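Local coordinates for hypothetical protein VPA1032 (Vibrio parahaemolyticus, PDB 1ZBP) that is of unknown function but belongs to the ImpE family, pairing an N-terminal helical region with a C-terminal region rich in antiparallel beta strands, at residues 113-116 with 117-120; 207-210 with 211-215. All coordinates share one frame; numbering follows the deposited sequence.

Contact 1: 113-116 with 117-120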
loop_
_atom_site.group_PDB
_atom_site.type_symbol
_atom_site.label_atom_id
_atom_site.label_comp_id
_atom_site.label_asym_id
_atom_site.label_seq_id
_atom_site.Cartn_x
_atom_site.Cartn_y
_atom_site.Cartn_z
ATOM N N SER A 113 8.976 -5.287 19.581
ATOM C CA SER A 113 9.489 -5.583 20.923
ATOM C C SER A 113 8.696 -6.729 21.537
ATOM O O SER A 113 8.953 -7.143 22.665
ATOM C CB SER A 113 9.365 -4.364 21.835
ATOM O OG SER A 113 8.017 -4.154 22.206
ATOM N N GLN A 114 7.721 -7.223 20.781
ATOM C CA GLN A 114 6.864 -8.317 21.209
ATOM C C GLN A 114 6.019 -8.037 22.455
ATOM O O GLN A 114 5.487 -8.964 23.063
ATOM C CB GLN A 114 7.695 -9.583 21.423
ATOM C CG GLN A 114 8.320 -10.141 20.154
ATOM C CD GLN A 114 8.531 -11.648 20.220
ATOM O OE1 GLN A 114 9.183 -12.237 19.354
ATOM N NE2 GLN A 114 7.966 -12.280 21.246
ATOM N N ASP A 115 5.886 -6.773 22.843
ATOM C CA ASP A 115 5.065 -6.445 24.003
ATOM C C ASP A 115 3.620 -6.374 23.523
ATOM O O ASP A 115 3.054 -5.295 23.368
ATOM C CB ASP A 115 5.501 -5.107 24.614
ATOM C CG ASP A 115 4.635 -4.692 25.798
ATOM O OD1 ASP A 115 4.271 -5.569 26.611
ATOM O OD2 ASP A 115 4.334 -3.484 25.927
ATOM N N TYR A 116 3.038 -7.548 23.284
ATOM C CA TYR A 116 1.669 -7.665 22.796
ATOM C C TYR A 116 0.629 -7.167 23.789
ATOM O O TYR A 116 -0.571 -7.230 23.521
ATOM C CB TYR A 116 1.360 -9.118 22.424
ATOM C CG TYR A 116 2.393 -9.745 21.518
ATOM C CD1 TYR A 116 2.919 -9.039 20.437
ATOM C CD2 TYR A 116 2.852 -11.045 21.741
ATOM C CE1 TYR A 116 3.877 -9.607 19.600
ATOM C CE2 TYR A 116 3.811 -11.622 20.904
ATOM C CZ TYR A 116 4.318 -10.891 19.837
ATOM O OH TYR A 116 5.272 -11.441 19.009
ATOM N N GLU A 117 1.080 -6.683 24.939
ATOM C CA GLU A 117 0.153 -6.178 25.940
ATOM C C GLU A 117 -0.101 -4.707 25.645
ATOM O O GLU A 117 -1.188 -4.186 25.906
ATOM C CB GLU A 117 0.737 -6.343 27.348
ATOM C CG GLU A 117 -0.301 -6.228 28.469
ATOM C CD GLU A 117 -1.351 -7.339 28.427
ATOM O OE1 GLU A 117 -2.140 -7.384 27.453
ATOM O OE2 GLU A 117 -1.383 -8.169 29.368
ATOM N N GLN A 118 0.908 -4.040 25.095
ATOM C CA GLN A 118 0.792 -2.627 24.756
ATOM C C GLN A 118 0.130 -2.484 23.375
ATOM O O GLN A 118 -0.561 -1.496 23.114
ATOM C CB GLN A 118 2.176 -1.975 24.755
ATOM C CG GLN A 118 2.153 -0.454 24.666
ATOM C CD GLN A 118 3.542 0.144 24.510
ATOM O OE1 GLN A 118 3.693 1.347 24.272
ATOM N NE2 GLN A 118 4.566 -0.692 24.649
ATOM N N VAL A 119 0.335 -3.473 22.503
ATOM C CA VAL A 119 -0.264 -3.442 21.174
ATOM C C VAL A 119 -1.777 -3.591 21.321
ATOM O O VAL A 119 -2.553 -2.957 20.602
ATOM C CB VAL A 119 0.279 -4.581 20.261
ATOM C CG1 VAL A 119 1.797 -4.578 20.261
ATOM C CG2 VAL A 119 -0.250 -5.926 20.715
ATOM N N SER A 120 -2.184 -4.429 22.271
ATOM C CA SER A 120 -3.593 -4.680 22.551
ATOM C C SER A 120 -4.229 -3.424 23.123
ATOM O O SER A 120 -5.397 -3.144 22.867
ATOM C CB SER A 120 -3.735 -5.822 23.563
ATOM O OG SER A 120 -5.094 -6.124 23.829
#
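D115 meets Q118 and V119 at the start of helix 116-129, in the short helix-to-helix link that follows helix 98-113. Q114 leaves the first helix with a positive phi. Its carbonyl O lies over the centre of one face of the Y116 ring, 3.4 Å above its plane. D115 comes next, at the centre of an inverse gamma turn closed by a weak bond from Y116 N to Q114 O. Its own carbonyl O points into the first turn of the new helix. D115 O accepts a hydrogen bond from Q118 N at 3.0 Å, with the donor well above the carbonyl plane, and a weak one from V119 N at 3.4 Å. D115 CG is anti to the D115 N (chi1 178°), and this brings the carboxylate beside Q118. Q118 NE2 lies 3.1 Å from D115 OD2 in hydrogen-bonding geometry, but the position of OD2 is less sure. The amide and carboxylate planes stand 54° apart. The Y116 ring packs on the loop residues I229, A230 and K232. Y116 O takes a weak bond from S120 N. Y116 CB meets the methyl V119 CG2 at 4.0 Å, and that methyl sits at the ring edge, near its plane.

Contact 2: 207-210 with 211-215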
loop_
_atom_site.group_PDB
_atom_site.type_symbol
_atom_site.label_atom_id
_atom_site.label_comp_id
_atom_site.label_asym_id
_atom_site.label_seq_id
_atom_site.Cartn_x
_atom_site.Cartn_y
_atom_site.Cartn_z
ATOM N N PRO A 207 -0.678 1.326 -1.929
ATOM C CA PRO A 207 -0.273 -0.077 -1.972
ATOM C C PRO A 207 -1.562 -0.891 -1.788
ATOM O O PRO A 207 -2.316 -0.672 -0.847
ATOM C CB PRO A 207 0.721 -0.190 -0.802
ATOM C CG PRO A 207 0.272 0.860 0.148
ATOM C CD PRO A 207 -0.071 2.020 -0.784
HETATM N N MSE A 208 -1.813 -1.803 -2.719
HETATM C CA MSE A 208 -3.008 -2.642 -2.740
HETATM C C MSE A 208 -2.899 -3.891 -1.855
HETATM O O MSE A 208 -3.872 -4.619 -1.693
HETATM C CB MSE A 208 -3.282 -3.054 -4.196
HETATM C CG MSE A 208 -4.679 -2.770 -4.719
HETATM SE SE MSE A 208 -5.349 -0.969 -4.410
HETATM C CE MSE A 208 -7.194 -1.320 -4.950
ATOM N N THR A 209 -1.725 -4.124 -1.275
ATOM C CA THR A 209 -1.494 -5.299 -0.430
ATOM C C THR A 209 -0.956 -4.891 0.945
ATOM O O THR A 209 -0.383 -3.825 1.086
ATOM C CB THR A 209 -0.473 -6.245 -1.102
ATOM O OG1 THR A 209 -0.484 -7.513 -0.437
ATOM C CG2 THR A 209 0.917 -5.661 -1.023
ATOM N N TYR A 210 -1.144 -5.728 1.960
ATOM C CA TYR A 210 -0.637 -5.395 3.287
ATOM C C TYR A 210 0.881 -5.423 3.348
ATOM O O TYR A 210 1.518 -6.109 2.570
ATOM C CB TYR A 210 -1.225 -6.338 4.340
ATOM C CG TYR A 210 -2.685 -6.084 4.571
ATOM C CD1 TYR A 210 -3.130 -4.842 5.048
ATOM C CD2 TYR A 210 -3.634 -7.041 4.247
ATOM C CE1 TYR A 210 -4.480 -4.568 5.186
ATOM C CE2 TYR A 210 -4.978 -6.772 4.382
ATOM C CZ TYR A 210 -5.394 -5.542 4.850
ATOM O OH TYR A 210 -6.736 -5.306 4.992
ATOM N N VAL A 211 1.451 -4.683 4.296
ATOM C CA VAL A 211 2.899 -4.599 4.441
ATOM C C VAL A 211 3.561 -5.907 4.885
ATOM O O VAL A 211 4.708 -6.180 4.524
ATOM C CB VAL A 211 3.293 -3.432 5.406
ATOM C CG1 VAL A 211 2.958 -3.784 6.850
ATOM C CG2 VAL A 211 4.763 -3.099 5.247
ATOM N N ASP A 212 2.836 -6.725 5.638
ATOM C CA ASP A 212 3.384 -7.995 6.104
ATOM C C ASP A 212 3.274 -9.152 5.104
ATOM O O ASP A 212 3.828 -10.221 5.344
ATOM C CB ASP A 212 2.721 -8.414 7.421
ATOM C CG ASP A 212 3.164 -7.565 8.589
ATOM O OD1 ASP A 212 4.377 -7.566 8.904
ATOM O OD2 ASP A 212 2.307 -6.886 9.201
ATOM N N SER A 213 2.578 -8.954 3.989
ATOM C CA SER A 213 2.432 -10.037 3.019
ATOM C C SER A 213 3.774 -10.715 2.724
ATOM O O SER A 213 4.764 -10.048 2.405
ATOM C CB SER A 213 1.753 -9.528 1.736
ATOM O OG SER A 213 2.297 -8.310 1.300
ATOM N N GLU A 214 3.791 -12.046 2.845
ATOM C CA GLU A 214 5.002 -12.860 2.657
ATOM C C GLU A 214 5.029 -13.840 1.467
ATOM O O GLU A 214 6.006 -13.884 0.720
ATOM C CB GLU A 214 5.289 -13.636 3.955
ATOM C CG GLU A 214 6.403 -14.682 3.866
ATOM C CD GLU A 214 7.742 -14.091 3.464
ATOM O OE1 GLU A 214 7.924 -13.766 2.266
ATOM O OE2 GLU A 214 8.614 -13.940 4.353
ATOM N N SER A 215 3.977 -14.634 1.297
ATOM C CA SER A 215 3.958 -15.598 0.207
ATOM C C SER A 215 3.897 -14.871 -1.115
ATOM O O SER A 215 3.637 -13.671 -1.157
ATOM C CB SER A 215 2.756 -16.529 0.328
ATOM O OG SER A 215 1.552 -15.841 0.073
#
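S213 OG stands between its backbone N and carbonyl carbon (chi1 45°), a rotation that turns the hydroxyl back onto Y210 O. T209 OG1 is anti to the T209 N and comes alongside the same hydroxyl. The frame is a type I beta turn from Y210 to S213, in the loop between strand 202-207 and helix 216-219. V211 and D212 are its two corner residues. S213 OG donates to Y210 O at 2.7 Å. The C=O...OG angle is 158°, and the donor is tilted 18° from the carbonyl plane. The closing backbone bond, S213 N to Y210 O, is weak at 3.4 Å. One residue thus grips a single carbonyl oxygen twice, by side chain and by backbone. T209 OG1 lies 3.4 Å from S213 OG and is hydrogen-bonded to Q218 O. The Y210 side chain extends beyond the turn, and its OH is hydrogen-bonded to D147 OD1. D212 OD2 forms a salt bridge with R151, so the corner of the turn is tied to another loop. With the backbone bond so long, the S213 hydroxyl, which gives its proton to Y210 O, is the tighter link, so the turn is held mainly by a side-chain-to-backbone bond.

Contact 1 comes first along the chain and closes before contact 2 opens. Their centres are 21 Å apart, their nearest atoms about 11 Å apart, and they do not touch. Contact 1 lies at the surface, where helix 98-113 gives way to helix 116-129, within a predicted coiled coil. Contact 2 is partly buried, its centre about 7 Å from the centre of the chain, within the part of the protein that defines the ImpE family. It follows strand 202-207, an outermost strand of the eight-stranded antiparallel sheet. V211 of contact 2 also touches R81 of helix 65-84. Contact 1 thus leads into a helix at the surface, while contact 2 lies where the sheet region meets the N-terminal helices.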